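Local atomic coordinates of START domain-containing protein 10 (Homo sapiens, PDB entry 6SER), a protein that binds and transfers phosphatidylcholine and phosphatidylethanolamine between membranes, preferring a palmitoyl or stearoyl chain at sn-1 and an unsaturated 18-carbon chain at sn-2. Residues S53-A58 against K67-M72; M72-V77 against C181-L186; D142-N147 against G170-S175; D129-R134 against Y148-P153. One frame throughout, in Å; residues are numbered along the deposited sequence.

Interaction 1 (S53-A58 against K67-M72); sequences SVWVQA and KIKCRM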
loop_
_atom_site.group_PDB
_atom_site.type_symbol
_atom_site.label_atom_id
_atom_site.label_comp_id
_atom_site.label_asym_id
_atom_site.label_seq_id
_atom_site.Cartn_x
_atom_site.Cartn_y
_atom_site.Cartn_z
ATOM N N SER A 53 0.088 -10.641 -13.402
ATOM C CA SER A 53 -0.506 -9.817 -14.449
ATOM C C SER A 53 -0.645 -8.376 -13.976
ATOM O O SER A 53 -0.837 -8.105 -12.786
ATOM C CB SER A 53 -1.871 -10.351 -14.892
ATOM O OG SER A 53 -2.527 -11.002 -13.823
ATOM N N VAL A 54 -0.552 -7.453 -14.934
ATOM C CA VAL A 54 -0.653 -6.017 -14.695
ATOM C C VAL A 54 -1.757 -5.452 -15.584
ATOM O O VAL A 54 -1.785 -5.718 -16.791
ATOM C CB VAL A 54 0.688 -5.304 -14.964
ATOM C CG1 VAL A 54 0.578 -3.798 -14.694
ATOM C CG2 VAL A 54 1.791 -5.917 -14.125
ATOM N N TRP A 55 -2.670 -4.689 -14.984
ATOM C CA TRP A 55 -3.706 -3.962 -15.702
ATOM C C TRP A 55 -3.537 -2.459 -15.495
ATOM O O TRP A 55 -2.889 -2.008 -14.544
ATOM C CB TRP A 55 -5.116 -4.354 -15.244
ATOM C CG TRP A 55 -5.552 -5.748 -15.557
ATOM C CD1 TRP A 55 -6.341 -6.151 -16.603
ATOM C CD2 TRP A 55 -5.262 -6.926 -14.798
ATOM N NE1 TRP A 55 -6.545 -7.509 -16.543
ATOM C CE2 TRP A 55 -5.895 -8.009 -15.444
ATOM C CE3 TRP A 55 -4.526 -7.170 -13.640
ATOM C CZ2 TRP A 55 -5.811 -9.311 -14.972
ATOM C CZ3 TRP A 55 -4.441 -8.466 -13.172
ATOM C CH2 TRP A 55 -5.085 -9.519 -13.832
ATOM N N VAL A 56 -4.060 -1.701 -16.418
ATOM C CA VAL A 56 -4.005 -0.276 -16.347
ATOM C C VAL A 56 -5.409 0.215 -16.605
ATOM O O VAL A 56 -6.096 -0.360 -17.378
ATOM C CB VAL A 56 -3.002 0.258 -17.354
ATOM C CG1 VAL A 56 -2.993 1.750 -17.357
ATOM C CG2 VAL A 56 -1.621 -0.217 -17.010
ATOM N N GLN A 57 -5.847 1.258 -15.936
ATOM C CA GLN A 57 -7.223 1.745 -16.136
ATOM C C GLN A 57 -7.427 2.239 -17.560
ATOM O O GLN A 57 -6.694 3.077 -18.019
ATOM C CB GLN A 57 -7.649 2.679 -15.030
ATOM C CG GLN A 57 -8.615 1.966 -14.114
ATOM C CD GLN A 57 -9.686 2.856 -13.559
ATOM O OE1 GLN A 57 -9.478 4.043 -13.416
ATOM N NE2 GLN A 57 -10.810 2.268 -13.204
ATOM N N ALA A 58 -8.375 1.567 -18.187
ATOM C CA ALA A 58 -8.728 1.688 -19.601
ATOM C C ALA A 58 -9.329 3.042 -19.790
ATOM O O ALA A 58 -10.524 3.174 -19.639
ATOM C CB ALA A 58 -9.698 0.612 -19.982
ATOM N N LYS A 67 -4.438 4.718 -12.660
ATOM C CA LYS A 67 -4.486 3.670 -11.655
ATOM C C LYS A 67 -3.895 2.385 -12.222
ATOM O O LYS A 67 -4.127 2.036 -13.381
ATOM C CB LYS A 67 -5.923 3.437 -11.199
ATOM C CG LYS A 67 -6.651 4.715 -10.806
ATOM C CD LYS A 67 -8.059 4.432 -10.276
ATOM C CE LYS A 67 -8.007 3.869 -8.861
ATOM N NZ LYS A 67 -8.647 4.774 -7.860
ATOM N N ILE A 68 -3.114 1.691 -11.396
ATOM C CA ILE A 68 -2.410 0.470 -11.773
ATOM C C ILE A 68 -2.938 -0.662 -10.904
ATOM O O ILE A 68 -3.238 -0.459 -9.723
ATOM C CB ILE A 68 -0.882 0.626 -11.603
ATOM C CG1 ILE A 68 -0.382 1.859 -12.359
ATOM C CG2 ILE A 68 -0.132 -0.623 -12.054
ATOM C CD1 ILE A 68 -0.804 1.915 -13.824
ATOM N N LYS A 69 -3.055 -1.850 -11.487
ATOM C CA LYS A 69 -3.517 -3.036 -10.778
ATOM C C LYS A 69 -2.571 -4.183 -11.093
ATOM O O LYS A 69 -2.237 -4.412 -12.259
ATOM C CB LYS A 69 -4.949 -3.405 -11.175
ATOM C CG LYS A 69 -5.460 -4.653 -10.479
ATOM C CD LYS A 69 -6.689 -5.238 -11.159
ATOM C CE LYS A 69 -7.853 -4.276 -11.141
ATOM N NZ LYS A 69 -9.075 -4.961 -11.631
ATOM N N CYS A 70 -2.121 -4.895 -10.067
ATOM C CA CYS A 70 -1.211 -6.017 -10.274
ATOM C C CYS A 70 -1.659 -7.197 -9.422
ATOM O O CYS A 70 -1.799 -7.072 -8.202
ATOM C CB CYS A 70 0.238 -5.627 -9.962
ATOM S SG CYS A 70 1.451 -6.860 -10.541
ATOM N N ARG A 71 -1.869 -8.338 -10.071
ATOM C CA ARG A 71 -2.395 -9.543 -9.451
ATOM C C ARG A 71 -1.333 -10.633 -9.501
ATOM O O ARG A 71 -0.660 -10.810 -10.522
ATOM C CB ARG A 71 -3.671 -9.991 -10.172
ATOM C CG ARG A 71 -4.428 -11.135 -9.547
ATOM C CD ARG A 71 -5.766 -11.319 -10.254
ATOM N NE ARG A 71 -6.515 -12.486 -9.793
ATOM C CZ ARG A 71 -6.262 -13.738 -10.172
ATOM N NH1 ARG A 71 -5.261 -13.993 -11.006
ATOM N NH2 ARG A 71 -7.006 -14.739 -9.709
ATOM N N MET A 72 -1.166 -11.354 -8.395
ATOM C CA MET A 72 -0.136 -12.383 -8.326
ATOM C C MET A 72 -0.646 -13.608 -7.582
ATOM O O MET A 72 -1.101 -13.507 -6.439
ATOM C CB MET A 72 1.129 -11.861 -7.653
ATOM C CG MET A 72 2.090 -12.969 -7.282
ATOM S SD MET A 72 3.612 -12.304 -6.616
ATOM C CE MET A 72 3.041 -11.696 -5.027
#

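Interaction 2 (M72-V77 against C181-L186); sequences MECCDV and CVITYL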
loop_
_atom_site.group_PDB
_atom_site.type_symbol
_atom_site.label_atom_id
_atom_site.label_comp_id
_atom_site.label_asym_id
_atom_site.label_seq_id
_atom_site.Cartn_x
_atom_site.Cartn_y
_atom_site.Cartn_z
ATOM N N MET A 72 -1.166 -11.354 -8.395
ATOM C CA MET A 72 -0.136 -12.383 -8.326
ATOM C C MET A 72 -0.646 -13.608 -7.582
ATOM O O MET A 72 -1.101 -13.507 -6.439
ATOM C CB MET A 72 1.129 -11.861 -7.653
ATOM C CG MET A 72 2.090 -12.969 -7.282
ATOM S SD MET A 72 3.612 -12.304 -6.616
ATOM C CE MET A 72 3.041 -11.696 -5.027
ATOM N N GLU A 73 -0.548 -14.760 -8.232
ATOM C CA GLU A 73 -0.967 -16.027 -7.655
ATOM C C GLU A 73 0.177 -16.591 -6.824
ATOM O O GLU A 73 1.297 -16.746 -7.325
ATOM C CB GLU A 73 -1.369 -17.000 -8.760
ATOM C CG GLU A 73 -2.801 -17.484 -8.660
ATOM C CD GLU A 73 -3.262 -18.213 -9.914
ATOM O OE1 GLU A 73 -2.699 -19.289 -10.219
ATOM O OE2 GLU A 73 -4.183 -17.700 -10.594
ATOM N N CYS A 74 -0.096 -16.879 -5.557
ATOM C CA CYS A 74 0.900 -17.421 -4.636
ATOM C C CYS A 74 0.489 -18.853 -4.316
ATOM O O CYS A 74 -0.415 -19.085 -3.506
ATOM C CB CYS A 74 1.005 -16.568 -3.378
ATOM S SG CYS A 74 1.633 -14.911 -3.668
ATOM N N CYS A 75 1.147 -19.815 -4.961
ATOM C CA CYS A 75 0.699 -21.195 -4.837
ATOM C C CYS A 75 1.097 -21.822 -3.509
ATOM O O CYS A 75 0.417 -22.749 -3.057
ATOM C CB CYS A 75 1.241 -22.036 -5.997
ATOM S SG CYS A 75 2.999 -22.408 -5.884
ATOM N N ASP A 76 2.155 -21.319 -2.856
ATOM C CA ASP A 76 2.719 -21.983 -1.686
ATOM C C ASP A 76 2.914 -21.045 -0.499
ATOM O O ASP A 76 3.719 -21.350 0.387
ATOM C CB ASP A 76 4.046 -22.658 -2.047
ATOM C CG ASP A 76 5.040 -21.697 -2.657
ATOM O OD1 ASP A 76 6.242 -22.028 -2.687
ATOM O OD2 ASP A 76 4.623 -20.601 -3.097
ATOM N N VAL A 77 2.216 -19.911 -0.453
ATOM C CA VAL A 77 2.202 -19.115 0.776
ATOM C C VAL A 77 0.750 -18.852 1.167
ATOM O O VAL A 77 -0.074 -18.494 0.314
ATOM C CB VAL A 77 3.013 -17.811 0.642
ATOM C CG1 VAL A 77 4.333 -18.062 -0.080
ATOM C CG2 VAL A 77 2.224 -16.707 -0.034
ATOM N N CYS A 181 -2.766 -18.430 -1.818
ATOM C CA CYS A 181 -3.606 -17.240 -1.879
ATOM C C CYS A 181 -3.366 -16.520 -3.201
ATOM O O CYS A 181 -2.447 -16.848 -3.958
ATOM C CB CYS A 181 -3.330 -16.301 -0.700
ATOM S SG CYS A 181 -1.677 -15.575 -0.771
ATOM N N VAL A 182 -4.218 -15.530 -3.468
ATOM C CA VAL A 182 -4.038 -14.584 -4.565
ATOM C C VAL A 182 -4.074 -13.180 -3.976
ATOM O O VAL A 182 -4.963 -12.863 -3.179
ATOM C CB VAL A 182 -5.123 -14.744 -5.649
ATOM C CG1 VAL A 182 -4.970 -13.684 -6.733
ATOM C CG2 VAL A 182 -5.079 -16.145 -6.255
ATOM N N ILE A 183 -3.115 -12.342 -4.358
ATOM C CA ILE A 183 -3.056 -10.968 -3.875
ATOM C C ILE A 183 -3.161 -10.024 -5.063
ATOM O O ILE A 183 -2.466 -10.200 -6.071
ATOM C CB ILE A 183 -1.773 -10.693 -3.071
ATOM C CG1 ILE A 183 -1.755 -9.239 -2.580
ATOM C CG2 ILE A 183 -0.531 -11.026 -3.887
ATOM C CD1 ILE A 183 -0.634 -8.911 -1.642
ATOM N N THR A 184 -4.039 -9.030 -4.942
ATOM C CA THR A 184 -4.188 -7.978 -5.937
ATOM C C THR A 184 -3.758 -6.659 -5.311
ATOM O O THR A 184 -4.292 -6.256 -4.272
ATOM C CB THR A 184 -5.630 -7.894 -6.436
ATOM O OG1 THR A 184 -6.016 -9.162 -6.991
ATOM C CG2 THR A 184 -5.764 -6.794 -7.493
ATOM N N TYR A 185 -2.783 -6.008 -5.933
ATOM C CA TYR A 185 -2.307 -4.692 -5.526
ATOM C C TYR A 185 -2.923 -3.655 -6.457
ATOM O O TYR A 185 -2.879 -3.810 -7.683
ATOM C CB TYR A 185 -0.782 -4.649 -5.581
ATOM C CG TYR A 185 -0.153 -3.275 -5.624
ATOM C CD1 TYR A 185 0.230 -2.632 -4.449
ATOM C CD2 TYR A 185 0.109 -2.637 -6.839
ATOM C CE1 TYR A 185 0.835 -1.379 -4.475
ATOM C CE2 TYR A 185 0.712 -1.378 -6.879
ATOM C CZ TYR A 185 1.079 -0.761 -5.688
ATOM O OH TYR A 185 1.679 0.477 -5.697
ATOM N N LEU A 186 -3.521 -2.623 -5.875
ATOM C CA LEU A 186 -4.137 -1.540 -6.633
ATOM C C LEU A 186 -3.610 -0.221 -6.087
ATOM O O LEU A 186 -3.714 0.033 -4.882
ATOM C CB LEU A 186 -5.665 -1.611 -6.539
ATOM C CG LEU A 186 -6.513 -0.429 -7.017
ATOM C CD1 LEU A 186 -6.200 -0.072 -8.449
ATOM C CD2 LEU A 186 -7.984 -0.765 -6.866
#

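Interaction 3 (D142-N147 against G170-S175); sequences DYIIMN and GYLIQS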
loop_
_atom_site.group_PDB
_atom_site.type_symbol
_atom_site.label_atom_id
_atom_site.label_comp_id
_atom_site.label_asym_id
_atom_site.label_seq_id
_atom_site.Cartn_x
_atom_site.Cartn_y
_atom_site.Cartn_z
ATOM N N ASP A 142 -10.575 -13.627 3.499
ATOM C CA ASP A 142 -9.790 -12.644 2.772
ATOM C C ASP A 142 -9.379 -11.489 3.675
ATOM O O ASP A 142 -9.889 -11.318 4.783
ATOM C CB ASP A 142 -10.576 -12.107 1.578
ATOM C CG ASP A 142 -11.097 -13.214 0.696
ATOM O OD1 ASP A 142 -12.054 -12.970 -0.070
ATOM O OD2 ASP A 142 -10.553 -14.337 0.791
ATOM N N TYR A 143 -8.441 -10.688 3.174
ATOM C CA TYR A 143 -7.958 -9.511 3.872
ATOM C C TYR A 143 -7.904 -8.325 2.916
ATOM O O TYR A 143 -7.574 -8.467 1.734
ATOM C CB TYR A 143 -6.561 -9.723 4.462
ATOM C CG TYR A 143 -6.366 -10.915 5.378
ATOM C CD1 TYR A 143 -5.931 -12.140 4.878
ATOM C CD2 TYR A 143 -6.560 -10.801 6.751
ATOM C CE1 TYR A 143 -5.719 -13.234 5.724
ATOM C CE2 TYR A 143 -6.344 -11.875 7.605
ATOM C CZ TYR A 143 -5.928 -13.092 7.086
ATOM O OH TYR A 143 -5.726 -14.149 7.941
ATOM N N ILE A 144 -8.209 -7.146 3.447
ATOM C CA ILE A 144 -8.000 -5.894 2.733
ATOM C C ILE A 144 -7.197 -4.954 3.618
ATOM O O ILE A 144 -7.505 -4.795 4.803
ATOM C CB ILE A 144 -9.323 -5.227 2.330
ATOM C CG1 ILE A 144 -10.079 -6.095 1.330
ATOM C CG2 ILE A 144 -9.061 -3.850 1.743
ATOM C CD1 ILE A 144 -11.386 -5.481 0.874
ATOM N N ILE A 145 -6.174 -4.332 3.042
ATOM C CA ILE A 145 -5.463 -3.219 3.652
ATOM C C ILE A 145 -5.448 -2.095 2.633
ATOM O O ILE A 145 -4.947 -2.289 1.520
ATOM C CB ILE A 145 -4.023 -3.585 4.039
ATOM C CG1 ILE A 145 -3.963 -4.964 4.679
ATOM C CG2 ILE A 145 -3.473 -2.563 5.006
ATOM C CD1 ILE A 145 -2.566 -5.364 5.063
ATOM N N MET A 146 -5.985 -0.929 3.005
ATOM C CA MET A 146 -5.989 0.259 2.157
ATOM C C MET A 146 -5.292 1.422 2.850
ATOM O O MET A 146 -5.178 1.465 4.079
ATOM C CB MET A 146 -7.402 0.727 1.811
ATOM C CG MET A 146 -8.411 -0.351 1.787
ATOM S SD MET A 146 -9.998 0.310 1.322
ATOM C CE MET A 146 -10.495 1.080 2.838
ATOM N N ASN A 147 -4.864 2.389 2.041
ATOM C CA ASN A 147 -4.311 3.627 2.570
ATOM C C ASN A 147 -4.508 4.737 1.547
ATOM O O ASN A 147 -4.761 4.477 0.370
ATOM C CB ASN A 147 -2.836 3.457 2.971
ATOM C CG ASN A 147 -1.875 3.555 1.799
ATOM O OD1 ASN A 147 -1.845 4.560 1.091
ATOM N ND2 ASN A 147 -1.034 2.539 1.632
ATOM N N GLY A 170 -3.648 -0.074 -1.967
ATOM C CA GLY A 170 -4.178 -1.130 -1.113
ATOM C C GLY A 170 -3.959 -2.504 -1.669
ATOM O O GLY A 170 -3.534 -2.609 -2.744
ATOM N N TYR A 171 -4.354 -3.493 -0.896
ATOM C CA TYR A 171 -4.119 -4.883 -1.219
ATOM C C TYR A 171 -5.365 -5.677 -0.884
ATOM O O TYR A 171 -6.005 -5.439 0.143
ATOM C CB TYR A 171 -2.929 -5.452 -0.431
ATOM C CG TYR A 171 -1.619 -4.759 -0.683
ATOM C CD1 TYR A 171 -0.699 -5.304 -1.574
ATOM C CD2 TYR A 171 -1.303 -3.550 -0.036
ATOM C CE1 TYR A 171 0.507 -4.676 -1.816
ATOM C CE2 TYR A 171 -0.104 -2.911 -0.269
ATOM C CZ TYR A 171 0.799 -3.479 -1.161
ATOM O OH TYR A 171 1.997 -2.848 -1.395
ATOM N N LEU A 172 -5.736 -6.573 -1.793
ATOM C CA LEU A 172 -6.764 -7.574 -1.555
ATOM C C LEU A 172 -6.065 -8.924 -1.540
ATOM O O LEU A 172 -5.413 -9.298 -2.523
ATOM C CB LEU A 172 -7.860 -7.534 -2.629
ATOM C CG LEU A 172 -8.836 -8.703 -2.558
ATOM C CD1 LEU A 172 -9.714 -8.532 -1.341
ATOM C CD2 LEU A 172 -9.671 -8.773 -3.835
ATOM N N ILE A 173 -6.148 -9.624 -0.417
ATOM C CA ILE A 173 -5.608 -10.969 -0.305
ATOM C C ILE A 173 -6.793 -11.924 -0.301
ATOM O O ILE A 173 -7.694 -11.810 0.537
ATOM C CB ILE A 173 -4.737 -11.135 0.953
ATOM C CG1 ILE A 173 -3.626 -10.073 0.991
ATOM C CG2 ILE A 173 -4.119 -12.540 1.008
ATOM C CD1 ILE A 173 -2.754 -10.147 2.226
ATOM N N GLN A 174 -6.828 -12.831 -1.264
ATOM C CA GLN A 174 -7.886 -13.827 -1.349
ATOM C C GLN A 174 -7.260 -15.184 -1.083
ATOM O O GLN A 174 -6.339 -15.597 -1.801
ATOM C CB GLN A 174 -8.574 -13.784 -2.713
ATOM C CG GLN A 174 -9.439 -12.537 -2.905
ATOM C CD GLN A 174 -9.805 -12.277 -4.354
ATOM O OE1 GLN A 174 -8.932 -12.201 -5.222
ATOM N NE2 GLN A 174 -11.100 -12.128 -4.622
ATOM N N SER A 175 -7.722 -15.851 -0.028
ATOM C CA SER A 175 -7.251 -17.202 0.247
ATOM C C SER A 175 -7.817 -18.171 -0.780
ATOM O O SER A 175 -9.013 -18.140 -1.087
ATOM C CB SER A 175 -7.658 -17.645 1.644
ATOM O OG SER A 175 -7.203 -18.968 1.862
#

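Interaction 4 (D129-R134 against Y148-P153); sequences DVITLR and YSVKHP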
loop_
_atom_site.group_PDB
_atom_site.type_symbol
_atom_site.label_atom_id
_atom_site.label_comp_id
_atom_site.label_asym_id
_atom_site.label_seq_id
_atom_site.Cartn_x
_atom_site.Cartn_y
_atom_site.Cartn_z
ATOM N N ASP A 129 8.681 10.760 0.151
ATOM C CA ASP A 129 8.035 10.356 1.406
ATOM C C ASP A 129 6.532 10.545 1.308
ATOM O O ASP A 129 6.108 11.339 0.590
ATOM C CB ASP A 129 8.684 10.984 2.636
ATOM C CG ASP A 129 8.544 12.468 2.833
ATOM O OD1 ASP A 129 8.107 13.141 1.957
ATOM O OD2 ASP A 129 8.908 12.888 3.837
ATOM N N VAL A 130 5.822 9.787 2.089
ATOM C CA VAL A 130 4.357 9.826 2.186
ATOM C C VAL A 130 3.917 9.711 3.627
ATOM O O VAL A 130 4.542 9.083 4.388
ATOM C CB VAL A 130 3.688 8.719 1.367
ATOM C CG1 VAL A 130 3.720 9.009 -0.093
ATOM C CG2 VAL A 130 4.238 7.354 1.644
ATOM N N ILE A 131 2.843 10.400 3.920
ATOM C CA ILE A 131 2.108 10.242 5.166
ATOM C C ILE A 131 0.745 9.709 4.770
ATOM O O ILE A 131 0.039 10.355 3.987
ATOM C CB ILE A 131 1.961 11.581 5.910
ATOM C CG1 ILE A 131 3.319 12.254 6.128
ATOM C CG2 ILE A 131 1.210 11.400 7.211
ATOM C CD1 ILE A 131 4.074 11.679 7.249
ATOM N N THR A 132 0.362 8.545 5.296
ATOM C CA THR A 132 -0.866 7.888 4.863
ATOM C C THR A 132 -1.718 7.464 6.052
ATOM O O THR A 132 -1.200 7.129 7.119
ATOM C CB THR A 132 -0.571 6.649 3.995
ATOM O OG1 THR A 132 0.307 5.772 4.706
ATOM C CG2 THR A 132 0.081 7.045 2.677
ATOM N N LEU A 133 -3.033 7.486 5.853
ATOM C CA LEU A 133 -3.962 6.827 6.754
ATOM C C LEU A 133 -4.205 5.423 6.217
ATOM O O LEU A 133 -4.637 5.257 5.074
ATOM C CB LEU A 133 -5.267 7.612 6.871
ATOM C CG LEU A 133 -6.311 7.174 7.909
ATOM C CD1 LEU A 133 -7.303 8.294 8.105
ATOM C CD2 LEU A 133 -7.068 5.913 7.495
ATOM N N ARG A 134 -3.910 4.421 7.029
ATOM C CA ARG A 134 -4.007 3.021 6.644
ATOM C C ARG A 134 -5.118 2.372 7.451
ATOM O O ARG A 134 -5.263 2.653 8.646
ATOM C CB ARG A 134 -2.666 2.296 6.899
ATOM C CG ARG A 134 -2.587 0.871 6.377
ATOM C CD ARG A 134 -1.160 0.324 6.448
ATOM N NE ARG A 134 -0.764 -0.096 7.797
ATOM C CZ ARG A 134 -0.076 0.655 8.661
ATOM N NH1 ARG A 134 0.243 0.172 9.862
ATOM N NH2 ARG A 134 0.295 1.888 8.334
ATOM N N TYR A 148 -4.404 5.980 2.021
ATOM C CA TYR A 148 -4.380 7.170 1.179
ATOM C C TYR A 148 -3.682 8.272 1.967
ATOM O O TYR A 148 -3.639 8.229 3.200
ATOM C CB TYR A 148 -5.792 7.603 0.753
ATOM C CG TYR A 148 -6.671 8.069 1.894
ATOM C CD1 TYR A 148 -6.738 9.415 2.230
ATOM C CD2 TYR A 148 -7.419 7.165 2.647
ATOM C CE1 TYR A 148 -7.528 9.858 3.269
ATOM C CE2 TYR A 148 -8.216 7.600 3.695
ATOM C CZ TYR A 148 -8.262 8.953 4.001
ATOM O OH TYR A 148 -9.039 9.427 5.039
ATOM N N SER A 149 -3.122 9.248 1.252
ATOM C CA SER A 149 -2.265 10.233 1.897
ATOM C C SER A 149 -3.079 11.188 2.756
ATOM O O SER A 149 -4.266 11.434 2.516
ATOM C CB SER A 149 -1.462 11.034 0.869
ATOM O OG SER A 149 -0.297 10.340 0.474
ATOM N N VAL A 150 -2.420 11.740 3.765
ATOM C CA VAL A 150 -3.061 12.624 4.724
ATOM C C VAL A 150 -1.997 13.593 5.226
ATOM O O VAL A 150 -0.800 13.397 5.004
ATOM C CB VAL A 150 -3.704 11.810 5.872
ATOM C CG1 VAL A 150 -2.672 11.478 6.949
ATOM C CG2 VAL A 150 -4.881 12.534 6.444
ATOM N N LYS A 151 -2.424 14.656 5.898
ATOM C CA LYS A 151 -1.492 15.624 6.458
ATOM C C LYS A 151 -1.510 15.534 7.974
ATOM O O LYS A 151 -2.581 15.546 8.590
ATOM C CB LYS A 151 -1.826 17.046 5.999
ATOM C CG LYS A 151 -1.674 17.241 4.499
ATOM C CD LYS A 151 -2.126 18.632 4.066
ATOM C CE LYS A 151 -0.975 19.493 3.616
ATOM N NZ LYS A 151 -1.458 20.594 2.730
ATOM N N HIS A 152 -0.324 15.421 8.562
ATOM C CA HIS A 152 -0.163 15.384 10.004
ATOM C C HIS A 152 0.666 16.590 10.425
ATOM O O HIS A 152 1.803 16.738 9.949
ATOM C CB HIS A 152 0.510 14.080 10.435
ATOM C CG HIS A 152 0.589 13.900 11.916
ATOM N ND1 HIS A 152 1.272 14.771 12.737
ATOM C CD2 HIS A 152 0.078 12.939 12.725
ATOM C CE1 HIS A 152 1.176 14.358 13.988
ATOM N NE2 HIS A 152 0.456 13.249 14.008
ATOM N N PRO A 153 0.160 17.446 11.322
ATOM C CA PRO A 153 0.819 18.744 11.564
ATOM C C PRO A 153 2.274 18.630 11.979
ATOM O O PRO A 153 3.047 19.557 11.737
ATOM C CB PRO A 153 -0.033 19.367 12.681
ATOM C CG PRO A 153 -1.314 18.612 12.674
ATOM C CD PRO A 153 -0.982 17.229 12.224
HETATM O O HOH W 1 1.691 11.850 1.459
#

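Interaction 1 (S53-A58 against K67-M72)
The indole of W55 is touched by the side chains of K69 and R71 from the neighbouring strand. R71 meets it at the edge, near the ring plane, with CB 3.5 Å from W55 CZ3. The arginine runs on extended beside the ring, its guanidinium turned 84° from it. K69 touches with its methylene chain, CD lying 3.8 Å from W55 CE3. A bend in that chain (chi3 -62°) carries CE out of the extended line, and NZ ends 5.6 Å from the centroid of the five-membered ring, so any cation-pi attraction is weak at most. The ammonium is hydrogen-bonded to C37 O, near the end of helix 27-38, and makes a cation-pi contact with W43. A long side chain suits this place: its methylenes pack on tryptophan while its charge reaches the helix.

The two strands form an antiparallel hairpin in the curved sheet of the START helix-grip fold, and their other face looks toward the long C-terminal helix 197-227. Small and branched apolar residues fill it. V54 CG2 rests 3.7 Å from C70 SG, whereas V56 and I68 lie side by side. The second torsion of I68 (chi2 -52°) brings CD1 within 3.9 Å of V56 CG2.

Five backbone hydrogen bonds join the strands, among them W55 N to K69 O at 2.8 Å. Next to the connecting loop, Q57 OE1 sits 3.5 Å from K67 CD, alongside the lysine chain, whose NZ is held by E36 and Q168.

Interaction 2 (M72-V77 against C181-L186)
M72 and I183 lie side by side and point the same way, toward the helices that cover this face. The methionine chain is extended until its last bond, where a turn (chi3 71°) sets CE 3.8 Å from I183 CG2. That isoleucine methyl also lies 3.6 Å from M72 O, so it packs against both the side chain and the backbone of its partner. The flexible methionine can turn its terminal methyl onto the branched isoleucine.

On the same face C181 SG occupies the crowded position between its own backbone N and carbonyl carbon (chi1 67°). There it lies 3.9 Å from C74 CB and 4.1 Å from V77 CG2. The sulfurs of C74 and C181 are too far apart for a disulfide; the small thiols pack here with C181 SG against carbon atoms of C74 and V77. Across the other face E73 and V182 cross obliquely, E73 CG approaching V182 CG2 to 3.6 Å while the carboxylate continues past.

Two reciprocal pairs of backbone bonds, M72 with I183 and C74 with C181, fix the antiparallel register; C74 N reaches C181 O at 2.8 Å. Helix 79-87 packs on C181 and I183, and helix 197-227 on M72 and V77, as expected of the helix-grip fold of START domains, a curved sheet closed by a long C-terminal helix.

Interaction 3 (D142-N147 against G170-S175)
D142 meets the end of the opposite strand with its whole side chain. Its CB lies 3.1 Å from I173 O, and OD2 accepts a weak bond from S175 N at 3.3 Å, with an angle of 147° at the hydrogen. OD1 lies 3.9 Å from Q174 CG, the carboxylate and the glutamine amide being turned 79° apart. A short acidic side chain can thus take up a backbone N-H where the strand pairing runs out.

Further along, I144 CG1 comes to 3.6 Å from L172 CD1 on one face. On the other, Y143 and I173 meet through their CB atoms, with I173 CB at the edge of the tyrosine ring, and I145 O lies at the edge of the Y171 ring, near its plane. G170 brings its CA to 3.0 Å from I145 O, an approach made possible by the lack of a beta carbon. Two reciprocal pairs of backbone bonds, Y143 with I173 and I145 with Y171, bind this antiparallel hairpin in the middle of the START-domain sheet.

Helices pack on both faces. F30, R34 and F33 of helix 27-38 cover I144 and M146. Beyond the opposite face lies helix 79-87, where Y83 stacks on the ring of Y143 and L86 packs on Y171. A triethylene glycol, probably from the crystallisation liquor, lies close to I145 and is hydrogen-bonded by N147 ND2, consistent with a pocket on this side.

Interaction 4 (D129-R134 against Y148-P153)
V130 makes a marginal contact with S149, CG1 lying 4.3 Å from OG, before the closer packing begins at I131. I131 N donates to a water 3.1 Å away, which is also hydrogen-bonded to S149 OG at 2.7 Å; the serine hydroxyl has a further partner in S166 N. A small polar residue fits here, since it can serve both a backbone group and a water in a buried place. I131 O receives V150 N at 2.8 Å, while I131 CG2 reaches over to V150 CG1 and, less closely, to H152 CB. The imidazole leads away from strand 127-139, meets Y155 edge-to-face, and its ND1 is hydrogen-bonded with K154 N.

The strands 127-139 and 142-151 form an antiparallel hairpin of the START sheet, but here their short segments run at 108° to each other, so the pairing is brief. T132 and S149 bring their CA atoms to 4.0 Å while their side chains diverge. T132 CB packs instead on Y148 O, at 3.5 Å.

L133 and Y148 exchange a reciprocal pair of backbone bonds, and their side chains lie side by side. L133 CB stands 4.3 Å above one face of the ring, offset toward the rim, and CD1 reaches Y148 OH at 3.7 Å. The first torsion (chi1 66°) sets the tyrosine CG between its backbone N and carbonyl carbon. At the ring's far end OH bonds to Q23 O, and V16 and V22 pack on the same tyrosine.

Overall arrangement
All four contacts belong to one curved sheet. Interactions 1 and 2 have centres 13 Å apart, share M72 and use strand 68-74; interaction 2 then reaches strand 181-190, whose neighbour, strand 161-175, carries interaction 3, about 10 Å on between centres. Strand 142-151 links interactions 3 and 4, whose centres are about 19 Å apart and whose segments alternate along the chain. Interaction 1 closes before interaction 2 opens, and interactions 3 and 4 lie within the long loop that interaction 2 closes. The centres of interactions 2 and 4 are about 26 Å apart. The sheet thus joins early and late strands; its curvature and covering helices are consistent with the lipid-holding cavity of START domains.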